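Local coordinates for oligopeptide ABC transporter, periplasmic oligopeptide-binding protein, putative (Thermotoga maritima MSB8, PDB 5IPW) that probably binds oligopeptides in the periplasm and hands them to an ABC transporter for uptake across the inner membrane, at residues Pro385-Ser389 with Trp401-Ala406; Phe478-Asp483 with Phe517-Gly521; Val551-Leu555 with Ile581-Trp587; Leu558-Ile562 with Leu574-Ala578. Residue numbers count along the deposited sequence, not the author numbering.

Interaction 1 of 4, residues Pro385-Ser389 with Trp401-Ala406; sequences PRQAS and WEKAYA
An extended loop, Pro385-Ser389, runs past the last turn of a short helix and the chain leaving it, Trp401-Ala406. Residues 386, 387 and 389 are extended; Ala388, which follows a cis peptide bond, is less so (psi 84°). The CA atoms come nearest at Gln387 and Glu402, 5.6 Å apart; 440 Å² is buried. Trp401, chi1 t, lays a face of its indole over the CB of Ser389, and its O receives a weak hydrogen bond from Ser389 OG (chi1 p; 3.4 Å). Glu402, chi1 and chi2 both t, reaches Arg386 (p, t, m) in a salt bridge, NE to OE2 3.0 Å, while its own O takes a weak hydrogen bond from Gln387 N (3.4 Å). Arg386 NH2 donates to Leu390 O and NH1 to Ser389 O. Lys403 brings NZ to 3.6 Å from Pro385 O. Ala404 leaves the helix with positive phi (44°), turning the chain so that its CB lies 3.5 Å from Gln387 OE1. Tyr405 leads its ring away. The contact joins the loop after helix 371-379 to the end of helix 399-403, within the family 5 solute-binding region. Helix 359-367 receives Gln387 and Tyr405, helix 371-379 lies against Pro385, and helix 568-584 packs on Trp401.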
loop_
_atom_site.group_PDB
_atom_site.type_symbol
_atom_site.label_atom_id
_atom_site.label_comp_id
_atom_site.label_asym_id
_atom_site.label_seq_id
_atom_site.Cartn_x
_atom_site.Cartn_y
_atom_site.Cartn_z
ATOM N N PRO A 385 20.303 0.299 8.008
ATOM C CA PRO A 385 20.308 0.695 9.423
ATOM C C PRO A 385 19.606 2.042 9.645
ATOM O O PRO A 385 20.051 3.060 9.123
ATOM C CB PRO A 385 21.801 0.786 9.755
ATOM C CG PRO A 385 22.465 -0.109 8.764
ATOM C CD PRO A 385 21.673 0.085 7.508
ATOM N N ARG A 386 18.517 2.028 10.408
ATOM C CA ARG A 386 17.683 3.198 10.667
ATOM C C ARG A 386 16.782 2.917 11.871
ATOM O O ARG A 386 16.719 1.786 12.367
ATOM C CB ARG A 386 16.840 3.573 9.432
ATOM C CG ARG A 386 15.811 2.532 9.004
ATOM C CD ARG A 386 15.367 2.653 7.546
ATOM N NE ARG A 386 14.767 3.947 7.236
ATOM C CZ ARG A 386 13.529 4.314 7.560
ATOM N NH1 ARG A 386 12.725 3.495 8.226
ATOM N NH2 ARG A 386 13.094 5.525 7.228
ATOM N N GLN A 387 16.109 3.953 12.351
ATOM C CA GLN A 387 15.123 3.788 13.403
ATOM C C GLN A 387 14.218 4.991 13.470
ATOM O O GLN A 387 14.714 6.109 13.614
ATOM C CB GLN A 387 15.792 3.649 14.774
ATOM C CG GLN A 387 14.824 3.745 15.969
ATOM C CD GLN A 387 14.747 5.130 16.598
ATOM O OE1 GLN A 387 13.775 5.863 16.401
ATOM N NE2 GLN A 387 15.771 5.490 17.364
ATOM N N ALA A 388 12.901 4.802 13.396
ATOM C CA ALA A 388 12.225 3.562 12.999
ATOM C C ALA A 388 10.876 4.064 12.589
ATOM O O ALA A 388 9.939 4.074 13.387
ATOM C CB ALA A 388 12.083 2.595 14.143
ATOM N N SER A 389 10.804 4.507 11.341
ATOM C CA SER A 389 9.838 5.505 10.934
ATOM C C SER A 389 9.564 5.420 9.440
ATOM O O SER A 389 9.994 4.473 8.783
ATOM C CB SER A 389 10.376 6.890 11.305
ATOM O OG SER A 389 11.652 7.148 10.743
ATOM N N TRP A 401 13.716 12.271 11.911
ATOM C CA TRP A 401 13.161 11.118 12.619
ATOM C C TRP A 401 13.724 9.780 12.135
ATOM O O TRP A 401 13.762 8.821 12.898
ATOM C CB TRP A 401 11.626 11.128 12.525
ATOM C CG TRP A 401 10.931 10.072 13.344
ATOM C CD1 TRP A 401 11.344 9.550 14.535
ATOM C CD2 TRP A 401 9.684 9.433 13.039
ATOM N NE1 TRP A 401 10.446 8.610 14.978
ATOM C CE2 TRP A 401 9.416 8.520 14.080
ATOM C CE3 TRP A 401 8.771 9.535 11.981
ATOM C CZ2 TRP A 401 8.279 7.706 14.091
ATOM C CZ3 TRP A 401 7.639 8.729 11.997
ATOM C CH2 TRP A 401 7.404 7.829 13.048
ATOM N N GLU A 402 14.172 9.700 10.887
ATOM C CA GLU A 402 14.871 8.497 10.439
ATOM C C GLU A 402 16.156 8.306 11.238
ATOM O O GLU A 402 16.583 7.173 11.457
ATOM C CB GLU A 402 15.197 8.538 8.938
ATOM C CG GLU A 402 15.895 7.267 8.430
ATOM C CD GLU A 402 16.264 7.300 6.950
ATOM O OE1 GLU A 402 16.272 8.394 6.360
ATOM O OE2 GLU A 402 16.562 6.228 6.372
ATOM N N LYS A 403 16.769 9.412 11.662
ATOM C CA LYS A 403 18.048 9.359 12.378
ATOM C C LYS A 403 17.917 9.410 13.891
ATOM O O LYS A 403 18.730 8.807 14.594
ATOM C CB LYS A 403 19.014 10.445 11.876
ATOM C CG LYS A 403 19.810 10.049 10.633
ATOM C CD LYS A 403 20.137 8.554 10.581
ATOM C CE LYS A 403 20.531 8.088 9.192
ATOM N NZ LYS A 403 20.317 6.618 9.056
ATOM N N ALA A 404 16.920 10.139 14.393
ATOM C CA ALA A 404 16.497 9.990 15.785
ATOM C C ALA A 404 17.717 9.910 16.701
ATOM O O ALA A 404 18.497 10.862 16.788
ATOM C CB ALA A 404 15.634 8.740 15.915
ATOM N N TYR A 405 17.861 8.781 17.391
ATOM C CA TYR A 405 19.082 8.421 18.069
ATOM C C TYR A 405 19.481 7.088 17.467
ATOM O O TYR A 405 19.514 6.052 18.140
ATOM C CB TYR A 405 18.825 8.318 19.561
ATOM C CG TYR A 405 18.626 9.658 20.223
ATOM C CD1 TYR A 405 17.482 10.411 19.989
ATOM C CD2 TYR A 405 19.583 10.173 21.090
ATOM C CE1 TYR A 405 17.297 11.640 20.598
ATOM C CE2 TYR A 405 19.412 11.398 21.710
ATOM C CZ TYR A 405 18.267 12.131 21.463
ATOM O OH TYR A 405 18.094 13.357 22.077
ATOM N N ALA A 406 19.762 7.139 16.169
ATOM C CA ALA A 406 20.063 5.949 15.381
ATOM C C ALA A 406 21.529 5.523 15.456
ATOM O O ALA A 406 21.862 4.416 15.027
ATOM C CB ALA A 406 19.660 6.164 13.925
#

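Interaction 2 of 4, residues Phe478-Asp483 with Phe517-Gly521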
loop_
_atom_site.group_PDB
_atom_site.type_symbol
_atom_site.label_atom_id
_atom_site.label_comp_id
_atom_site.label_asym_id
_atom_site.label_seq_id
_atom_site.Cartn_x
_atom_site.Cartn_y
_atom_site.Cartn_z
ATOM N N PHE A 478 0.957 -14.451 22.616
ATOM C CA PHE A 478 1.568 -13.137 22.407
ATOM C C PHE A 478 0.508 -12.038 22.387
ATOM O O PHE A 478 0.664 -11.011 23.041
ATOM C CB PHE A 478 2.340 -13.172 21.079
ATOM C CG PHE A 478 3.059 -11.897 20.729
ATOM C CD1 PHE A 478 4.349 -11.659 21.188
ATOM C CD2 PHE A 478 2.474 -10.964 19.889
ATOM C CE1 PHE A 478 5.024 -10.497 20.848
ATOM C CE2 PHE A 478 3.144 -9.803 19.545
ATOM C CZ PHE A 478 4.418 -9.566 20.026
ATOM N N TYR A 479 -0.574 -12.265 21.642
ATOM C CA TYR A 479 -1.637 -11.273 21.491
ATOM C C TYR A 479 -2.502 -11.140 22.737
ATOM O O TYR A 479 -2.983 -10.045 23.043
ATOM C CB TYR A 479 -2.527 -11.592 20.281
ATOM C CG TYR A 479 -1.996 -11.072 18.964
ATOM C CD1 TYR A 479 -1.809 -9.704 18.756
ATOM C CD2 TYR A 479 -1.703 -11.941 17.915
ATOM C CE1 TYR A 479 -1.323 -9.222 17.551
ATOM C CE2 TYR A 479 -1.222 -11.468 16.705
ATOM C CZ TYR A 479 -1.030 -10.111 16.531
ATOM O OH TYR A 479 -0.555 -9.647 15.327
ATOM N N GLU A 480 -2.711 -12.251 23.440
ATOM C CA GLU A 480 -3.502 -12.251 24.675
ATOM C C GLU A 480 -2.757 -11.570 25.828
ATOM O O GLU A 480 -3.351 -10.836 26.618
ATOM C CB GLU A 480 -3.941 -13.675 25.039
ATOM C CG GLU A 480 -5.137 -14.133 24.205
ATOM C CD GLU A 480 -5.473 -15.614 24.332
ATOM O OE1 GLU A 480 -5.014 -16.263 25.297
ATOM O OE2 GLU A 480 -6.212 -16.122 23.452
ATOM N N ARG A 481 -1.451 -11.801 25.898
ATOM C CA ARG A 481 -0.585 -11.051 26.803
ATOM C C ARG A 481 -0.636 -9.546 26.508
ATOM O O ARG A 481 -0.687 -8.737 27.426
ATOM C CB ARG A 481 0.858 -11.541 26.682
ATOM C CG ARG A 481 1.091 -12.949 27.190
ATOM C CD ARG A 481 1.196 -13.014 28.700
ATOM N NE ARG A 481 1.458 -14.380 29.154
ATOM C CZ ARG A 481 2.660 -14.960 29.212
ATOM N NH1 ARG A 481 3.767 -14.305 28.851
ATOM N NH2 ARG A 481 2.760 -16.213 29.646
ATOM N N ALA A 482 -0.624 -9.182 25.229
ATOM C CA ALA A 482 -0.627 -7.773 24.822
ATOM C C ALA A 482 -1.884 -7.045 25.247
ATOM O O ALA A 482 -1.816 -5.972 25.828
ATOM C CB ALA A 482 -0.463 -7.653 23.317
ATOM N N ASP A 483 -3.034 -7.630 24.948
ATOM C CA ASP A 483 -4.310 -7.026 25.322
ATOM C C ASP A 483 -4.534 -6.966 26.849
ATOM O O ASP A 483 -5.338 -6.164 27.333
ATOM C CB ASP A 483 -5.466 -7.753 24.619
ATOM C CG ASP A 483 -5.548 -7.431 23.121
ATOM O OD1 ASP A 483 -5.170 -6.321 22.702
ATOM O OD2 ASP A 483 -6.010 -8.287 22.348
ATOM N N PHE A 517 0.907 -1.785 19.727
ATOM C CA PHE A 517 1.474 -2.145 21.009
ATOM C C PHE A 517 1.963 -0.960 21.828
ATOM O O PHE A 517 1.817 -0.974 23.054
ATOM C CB PHE A 517 2.618 -3.135 20.820
ATOM C CG PHE A 517 2.199 -4.405 20.158
ATOM C CD1 PHE A 517 1.203 -5.186 20.713
ATOM C CD2 PHE A 517 2.788 -4.817 18.978
ATOM C CE1 PHE A 517 0.806 -6.357 20.106
ATOM C CE2 PHE A 517 2.393 -5.991 18.365
ATOM C CZ PHE A 517 1.406 -6.765 18.932
ATOM N N TRP A 518 2.526 0.059 21.175
ATOM C CA TRP A 518 3.210 1.130 21.916
ATOM C C TRP A 518 2.269 1.977 22.772
ATOM O O TRP A 518 2.687 2.493 23.797
ATOM C CB TRP A 518 4.119 2.004 21.015
ATOM C CG TRP A 518 3.449 3.043 20.130
ATOM C CD1 TRP A 518 3.132 2.908 18.812
ATOM C CD2 TRP A 518 3.089 4.384 20.490
ATOM N NE1 TRP A 518 2.566 4.064 18.335
ATOM C CE2 TRP A 518 2.531 4.989 19.342
ATOM C CE3 TRP A 518 3.167 5.127 21.672
ATOM C CZ2 TRP A 518 2.035 6.300 19.346
ATOM C CZ3 TRP A 518 2.672 6.440 21.674
ATOM C CH2 TRP A 518 2.113 7.004 20.517
ATOM N N TYR A 519 1.001 2.092 22.385
ATOM C CA TYR A 519 0.042 2.827 23.205
ATOM C C TYR A 519 -1.123 1.986 23.690
ATOM O O TYR A 519 -2.127 2.533 24.137
ATOM C CB TYR A 519 -0.484 4.056 22.462
ATOM C CG TYR A 519 -1.248 3.775 21.192
ATOM C CD1 TYR A 519 -2.618 3.545 21.212
ATOM C CD2 TYR A 519 -0.605 3.779 19.967
ATOM C CE1 TYR A 519 -3.318 3.306 20.047
ATOM C CE2 TYR A 519 -1.295 3.545 18.798
ATOM C CZ TYR A 519 -2.649 3.306 18.842
ATOM O OH TYR A 519 -3.342 3.069 17.680
ATOM N N ILE A 520 -0.986 0.667 23.643
ATOM C CA ILE A 520 -2.131 -0.211 23.876
ATOM C C ILE A 520 -2.683 -0.071 25.300
ATOM O O ILE A 520 -3.896 -0.013 25.489
ATOM C CB ILE A 520 -1.817 -1.685 23.509
ATOM C CG1 ILE A 520 -3.106 -2.501 23.454
ATOM C CG2 ILE A 520 -0.829 -2.321 24.470
ATOM C CD1 ILE A 520 -2.920 -3.853 22.805
ATOM N N GLY A 521 -1.795 0.027 26.286
ATOM C CA GLY A 521 -2.191 0.296 27.666
ATOM C C GLY A 521 -2.950 1.605 27.869
ATOM O O GLY A 521 -3.762 1.709 28.782
#
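The ring of Phe517 is the main bump of this contact, and the hollow that takes it is formed by one side of helix 475-484. Three residues of that helix, Phe478, Tyr479 and Ala482, meet its tip. Phe478 turns the edge of its ring toward the face of Phe517 in an offset edge-to-face pair, with ring centroids 5.6 Å apart and planes at 85°; the closest atoms are Phe478 CE2 and Phe517 CZ, at 3.6 Å. Tyr479 meets the rim of the same ring, its CE1 3.9 Å from Phe517 CZ. One turn on from Phe478, the small Ala482 points its CB toward the loop, 3.7 Å from Phe517 CE1; so short a side chain leaves room for the ring. A second, smaller bump is Ile520. Its all-t side chain stretches CD1 toward the following part of the helix, 3.9 Å from Ala482 O and 3.3 Å from Asp483 OD1. The backbones stay apart, with Ala482 and Phe517 CA atoms 7.1 Å from each other, so side chains fill the gap. Strand 489-494 closes the hollow: Met490 touches Phe478, Ala482 and Phe517, and Trp492 meets Phe517 edge-to-face. The helix and the loop before helix 523-534 thus join beside a sheet strand. Packing round Phe517 implies cohesion by shape and exclusion of water, without a directional polar bond between the segments, whereas Ile520 meets oxygens at an exposed margin.

Interaction 3 of 4, residues Val551-Leu555 with Ile581-Trp587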
loop_
_atom_site.group_PDB
_atom_site.type_symbol
_atom_site.label_atom_id
_atom_site.label_comp_id
_atom_site.label_asym_id
_atom_site.label_seq_id
_atom_site.Cartn_x
_atom_site.Cartn_y
_atom_site.Cartn_z
ATOM N N VAL A 551 1.576 14.839 24.987
ATOM C CA VAL A 551 2.022 14.757 23.607
ATOM C C VAL A 551 1.308 13.628 22.830
ATOM O O VAL A 551 1.176 13.703 21.605
ATOM C CB VAL A 551 3.562 14.616 23.563
ATOM C CG1 VAL A 551 4.009 13.235 24.017
ATOM C CG2 VAL A 551 4.097 14.956 22.184
ATOM N N VAL A 552 0.842 12.599 23.541
ATOM C CA VAL A 552 0.019 11.544 22.937
ATOM C C VAL A 552 -1.367 12.076 22.576
ATOM O O VAL A 552 -1.849 11.852 21.467
ATOM C CB VAL A 552 -0.113 10.318 23.869
ATOM C CG1 VAL A 552 -1.128 9.319 23.335
ATOM C CG2 VAL A 552 1.233 9.631 24.044
ATOM N N TYR A 553 -2.010 12.778 23.505
ATOM C CA TYR A 553 -3.312 13.394 23.227
ATOM C C TYR A 553 -3.238 14.339 22.032
ATOM O O TYR A 553 -4.250 14.602 21.377
ATOM C CB TYR A 553 -3.826 14.177 24.438
ATOM C CG TYR A 553 -4.371 13.356 25.596
ATOM C CD1 TYR A 553 -5.000 12.126 25.394
ATOM C CD2 TYR A 553 -4.300 13.842 26.901
ATOM C CE1 TYR A 553 -5.509 11.398 26.457
ATOM C CE2 TYR A 553 -4.808 13.120 27.967
ATOM C CZ TYR A 553 -5.413 11.899 27.741
ATOM O OH TYR A 553 -5.920 11.179 28.795
ATOM N N ARG A 554 -2.041 14.860 21.771
ATOM C CA ARG A 554 -1.805 15.768 20.654
ATOM C C ARG A 554 -1.837 15.022 19.320
ATOM O O ARG A 554 -2.479 15.471 18.366
ATOM C CB ARG A 554 -0.463 16.503 20.840
ATOM C CG ARG A 554 -0.509 18.001 20.559
ATOM C CD ARG A 554 -1.700 18.693 21.218
ATOM N NE ARG A 554 -1.996 18.165 22.554
ATOM C CZ ARG A 554 -3.178 18.247 23.166
ATOM N NH1 ARG A 554 -4.216 18.840 22.582
ATOM N NH2 ARG A 554 -3.329 17.726 24.378
ATOM N N LEU A 555 -1.147 13.882 19.262
ATOM C CA LEU A 555 -1.169 13.017 18.073
ATOM C C LEU A 555 -2.585 12.642 17.645
ATOM O O LEU A 555 -2.851 12.485 16.457
ATOM C CB LEU A 555 -0.357 11.741 18.304
ATOM C CG LEU A 555 1.154 11.861 18.146
ATOM C CD1 LEU A 555 1.832 10.593 18.636
ATOM C CD2 LEU A 555 1.542 12.138 16.702
ATOM N N ILE A 581 6.638 14.891 16.773
ATOM C CA ILE A 581 6.286 14.292 18.054
ATOM C C ILE A 581 6.962 12.923 18.238
ATOM O O ILE A 581 7.679 12.706 19.212
ATOM C CB ILE A 581 4.756 14.197 18.203
ATOM C CG1 ILE A 581 4.191 15.593 18.508
ATOM C CG2 ILE A 581 4.388 13.194 19.286
ATOM C CD1 ILE A 581 2.677 15.704 18.490
ATOM N N HIS A 582 6.767 12.019 17.288
ATOM C CA HIS A 582 7.424 10.708 17.333
ATOM C C HIS A 582 8.952 10.790 17.349
ATOM O O HIS A 582 9.631 9.802 17.640
ATOM C CB HIS A 582 6.996 9.846 16.135
ATOM C CG HIS A 582 5.705 9.115 16.335
ATOM N ND1 HIS A 582 5.655 7.801 16.753
ATOM C CD2 HIS A 582 4.419 9.506 16.165
ATOM C CE1 HIS A 582 4.394 7.418 16.834
ATOM N NE2 HIS A 582 3.624 8.432 16.482
ATOM N N ARG A 583 9.488 11.951 16.996
ATOM C CA ARG A 583 10.928 12.172 16.955
ATOM C C ARG A 583 11.436 12.519 18.342
ATOM O O ARG A 583 12.427 11.969 18.808
ATOM C CB ARG A 583 11.225 13.326 16.004
ATOM C CG ARG A 583 12.606 13.333 15.394
ATOM C CD ARG A 583 12.608 14.223 14.161
ATOM N NE ARG A 583 12.124 15.579 14.446
ATOM C CZ ARG A 583 11.567 16.407 13.559
ATOM N NH1 ARG A 583 11.389 16.045 12.293
ATOM N NH2 ARG A 583 11.171 17.612 13.951
ATOM N N GLU A 584 10.737 13.448 18.983
ATOM C CA GLU A 584 11.088 13.923 20.314
ATOM C C GLU A 584 10.850 12.858 21.395
ATOM O O GLU A 584 11.626 12.756 22.347
ATOM C CB GLU A 584 10.324 15.219 20.613
ATOM C CG GLU A 584 10.902 16.411 19.856
ATOM C CD GLU A 584 9.938 17.571 19.692
ATOM O OE1 GLU A 584 10.382 18.623 19.188
ATOM O OE2 GLU A 584 8.747 17.444 20.053
ATOM N N ASN A 585 9.783 12.075 21.237
ATOM C CA ASN A 585 9.541 10.885 22.056
ATOM C C ASN A 585 9.848 9.666 21.209
ATOM O O ASN A 585 9.478 9.623 20.050
ATOM C CB ASN A 585 8.087 10.820 22.494
ATOM C CG ASN A 585 7.599 12.118 23.114
ATOM O OD1 ASN A 585 7.515 12.235 24.331
ATOM N ND2 ASN A 585 7.266 13.098 22.277
ATOM N N LEU A 586 10.521 8.673 21.763
ATOM C CA LEU A 586 10.902 7.506 20.964
ATOM C C LEU A 586 10.179 6.244 21.417
ATOM O O LEU A 586 10.808 5.250 21.792
ATOM C CB LEU A 586 12.424 7.323 20.980
ATOM C CG LEU A 586 13.163 7.670 19.685
ATOM C CD1 LEU A 586 12.740 9.011 19.115
ATOM C CD2 LEU A 586 14.661 7.657 19.940
ATOM N N TRP A 587 8.849 6.285 21.343
ATOM C CA TRP A 587 8.009 5.178 21.806
ATOM C C TRP A 587 8.267 3.876 21.067
ATOM O O TRP A 587 8.125 2.802 21.640
ATOM C CB TRP A 587 6.549 5.532 21.658
ATOM C CG TRP A 587 6.133 6.653 22.510
ATOM C CD1 TRP A 587 6.141 6.700 23.872
ATOM C CD2 TRP A 587 5.615 7.901 22.063
ATOM N NE1 TRP A 587 5.658 7.909 24.301
ATOM C CE2 TRP A 587 5.324 8.666 23.209
ATOM C CE3 TRP A 587 5.364 8.447 20.800
ATOM C CZ2 TRP A 587 4.798 9.953 23.131
ATOM C CZ3 TRP A 587 4.840 9.722 20.721
ATOM C CH2 TRP A 587 4.564 10.465 21.880
#
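This is the open end of a helical hairpin: helix 550-564 starts here, and helix 568-584, its partner, finishes here before the chain turns toward strand 589-591. Ile581, Leu555 and Val551 have the most surface covered. Ile581 sits between the other two. Its CG2 lies 3.4 Å from Val551 CG2 and 3.7 Å from Leu555 CG, so one methyl enters the space between residues a helical turn apart, while its CD1 continues to 4.0 Å from Arg554 CB. The charged end of Arg554 leads away to salt bridges with Glu550 and Asp557. Leu555 spreads over a second group: its CD1 comes to 3.8 Å from Trp587 CZ3 and 3.5 Å from His582 NE2, a nitrogen that donates its hydrogen bond to Ile507 O. Val551 completes the trio, reaching the edge of the Trp587 indole with CG1, 3.5 Å from CZ2, and Val552 CG2 adds a contact at 3.7 Å to the same CZ2. The indole, which also stacks on Trp518, thereby covers the side of helix 550-564 beyond the last turn of its partner. Asn585 is the first residue to leave helical conformation, and its side chain folds back on that last turn. Its ND2 donates a hydrogen bond of 3.1 Å to Ile581 O, the carbonyl that also accepts the bond from Asn585 N at 3.0 Å.

Interaction 4 of 4, residues Leu558-Ile562 with Leu574-Ala578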
loop_
_atom_site.group_PDB
_atom_site.type_symbol
_atom_site.label_atom_id
_atom_site.label_comp_id
_atom_site.label_asym_id
_atom_site.label_seq_id
_atom_site.Cartn_x
_atom_site.Cartn_y
_atom_site.Cartn_z
ATOM N N LEU A 558 -4.036 15.757 15.877
ATOM C CA LEU A 558 -3.457 15.793 14.540
ATOM C C LEU A 558 -4.205 14.874 13.583
ATOM O O LEU A 558 -4.579 15.294 12.486
ATOM C CB LEU A 558 -1.974 15.404 14.578
ATOM C CG LEU A 558 -1.003 16.375 15.264
ATOM C CD1 LEU A 558 0.427 15.877 15.113
ATOM C CD2 LEU A 558 -1.124 17.786 14.706
ATOM N N TYR A 559 -4.434 13.628 13.996
ATOM C CA TYR A 559 -5.113 12.675 13.124
ATOM C C TYR A 559 -6.495 13.160 12.719
ATOM O O TYR A 559 -6.861 13.087 11.548
ATOM C CB TYR A 559 -5.257 11.292 13.758
ATOM C CG TYR A 559 -6.022 10.372 12.841
ATOM C CD1 TYR A 559 -5.409 9.811 11.724
ATOM C CD2 TYR A 559 -7.374 10.120 13.046
ATOM C CE1 TYR A 559 -6.114 9.000 10.857
ATOM C CE2 TYR A 559 -8.085 9.311 12.185
ATOM C CZ TYR A 559 -7.450 8.755 11.091
ATOM O OH TYR A 559 -8.156 7.948 10.234
ATOM N N TYR A 560 -7.267 13.642 13.686
ATOM C CA TYR A 560 -8.645 14.045 13.407
ATOM C C TYR A 560 -8.737 15.341 12.606
ATOM O O TYR A 560 -9.755 15.614 11.965
ATOM C CB TYR A 560 -9.473 14.081 14.694
ATOM C CG TYR A 560 -9.945 12.695 15.049
ATOM C CD1 TYR A 560 -9.161 11.844 15.825
ATOM C CD2 TYR A 560 -11.145 12.209 14.551
ATOM C CE1 TYR A 560 -9.583 10.558 16.122
ATOM C CE2 TYR A 560 -11.575 10.928 14.842
ATOM C CZ TYR A 560 -10.793 10.108 15.626
ATOM O OH TYR A 560 -11.232 8.838 15.906
ATOM N N GLN A 561 -7.658 16.117 12.626
ATOM C CA GLN A 561 -7.501 17.222 11.691
ATOM C C GLN A 561 -7.254 16.669 10.301
ATOM O O GLN A 561 -7.939 17.044 9.348
ATOM C CB GLN A 561 -6.342 18.134 12.095
ATOM C CG GLN A 561 -6.701 19.148 13.165
ATOM C CD GLN A 561 -5.583 20.140 13.409
ATOM O OE1 GLN A 561 -4.627 19.849 14.134
ATOM N NE2 GLN A 561 -5.692 21.321 12.800
ATOM N N ILE A 562 -6.285 15.767 10.196
ATOM C CA ILE A 562 -5.935 15.168 8.913
ATOM C C ILE A 562 -7.156 14.510 8.275
ATOM O O ILE A 562 -7.363 14.609 7.068
ATOM C CB ILE A 562 -4.798 14.138 9.059
ATOM C CG1 ILE A 562 -3.486 14.848 9.416
ATOM C CG2 ILE A 562 -4.621 13.357 7.762
ATOM C CD1 ILE A 562 -2.343 13.918 9.766
ATOM N N LEU A 574 0.670 18.713 8.501
ATOM C CA LEU A 574 0.149 18.035 9.697
ATOM C C LEU A 574 0.911 16.743 10.020
ATOM O O LEU A 574 1.164 16.442 11.189
ATOM C CB LEU A 574 -1.349 17.753 9.550
ATOM C CG LEU A 574 -2.259 18.989 9.618
ATOM C CD1 LEU A 574 -3.655 18.664 9.103
ATOM C CD2 LEU A 574 -2.337 19.569 11.024
ATOM N N MET A 575 1.280 15.988 8.988
ATOM C CA MET A 575 2.096 14.790 9.170
ATOM C C MET A 575 3.496 15.133 9.651
ATOM O O MET A 575 4.118 14.346 10.359
ATOM C CB MET A 575 2.190 13.994 7.868
ATOM C CG MET A 575 0.911 13.259 7.496
ATOM S SD MET A 575 0.420 11.975 8.666
ATOM C CE MET A 575 1.799 10.831 8.584
ATOM N N ALA A 576 3.991 16.302 9.251
ATOM C CA ALA A 576 5.269 16.812 9.742
ATOM C C ALA A 576 5.269 16.894 11.267
ATOM O O ALA A 576 6.205 16.437 11.916
ATOM C CB ALA A 576 5.563 18.179 9.140
ATOM N N GLU A 577 4.200 17.456 11.824
ATOM C CA GLU A 577 4.061 17.609 13.278
ATOM C C GLU A 577 4.023 16.257 13.991
ATOM O O GLU A 577 4.655 16.070 15.034
ATOM C CB GLU A 577 2.781 18.367 13.625
ATOM C CG GLU A 577 2.552 19.631 12.819
ATOM C CD GLU A 577 1.692 20.628 13.556
ATOM O OE1 GLU A 577 2.088 21.036 14.665
ATOM O OE2 GLU A 577 0.624 21.004 13.028
ATOM N N ALA A 578 3.263 15.325 13.426
ATOM C CA ALA A 578 3.153 13.982 13.969
ATOM C C ALA A 578 4.516 13.313 14.052
ATOM O O ALA A 578 4.878 12.738 15.077
ATOM C CB ALA A 578 2.220 13.152 13.105
#
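Five of the side chains that meet here, Leu558, Gln561, Ile562, Leu574 and Glu577, have chi1 m and chi2 t. Each projects from its helix toward the other. Leu558 lays CD1 on the next turn of the partner, 3.3 Å from Ala578 N, 3.8 Å from Ala578 CB and 3.7 Å from Glu577 CB, so it touches backbone as well as side chain. Its CD2 faces Leu574 CD2 at 4.3 Å. Leu574 brings its CB to 3.6 Å from Ile562 CG1 and its CD2 to 3.9 Å from Gln561 OE1 at the exposed margin. Met575 differs: its CB points away, but chi1 and chi2, both m, bring SD to 3.6 Å from Ile562 CD1. Small Ala578 admits the tip of Leu558. Leu558 and Ile562 also touch Ile581 and Ile571 of helix 568-584, respectively, extending the apolar seam beyond these segments. The axes of the two short segments approach to 9.9 Å at 163°, with Leu558 and Leu574 CA atoms 6.4 Å apart. Such nearly antiparallel packing of consecutive helices, linked by a short connection, is typical of a helical hairpin.

How the interactions relate
Interactions 3 and 4 hold the same pair of helices, 550-564 and 568-584: interaction 4 nests within the loop closed by interaction 3, and Leu555 CD2 touches Ala578 CA at 3.7 Å. Both are buried and mainly apolar. Interactions 1 and 2 are only partly buried and pin loops to helices, but by different means: a salt bridge with weak hydrogen bonds in interaction 1, and aromatic packing in interaction 2. Each meets interaction 3. Trp401 NE1 comes within 3.0 Å of His582 O, and Trp518 stacks on Trp587. Interactions 1 and 2 do not touch, their nearest atoms being about 8 Å apart.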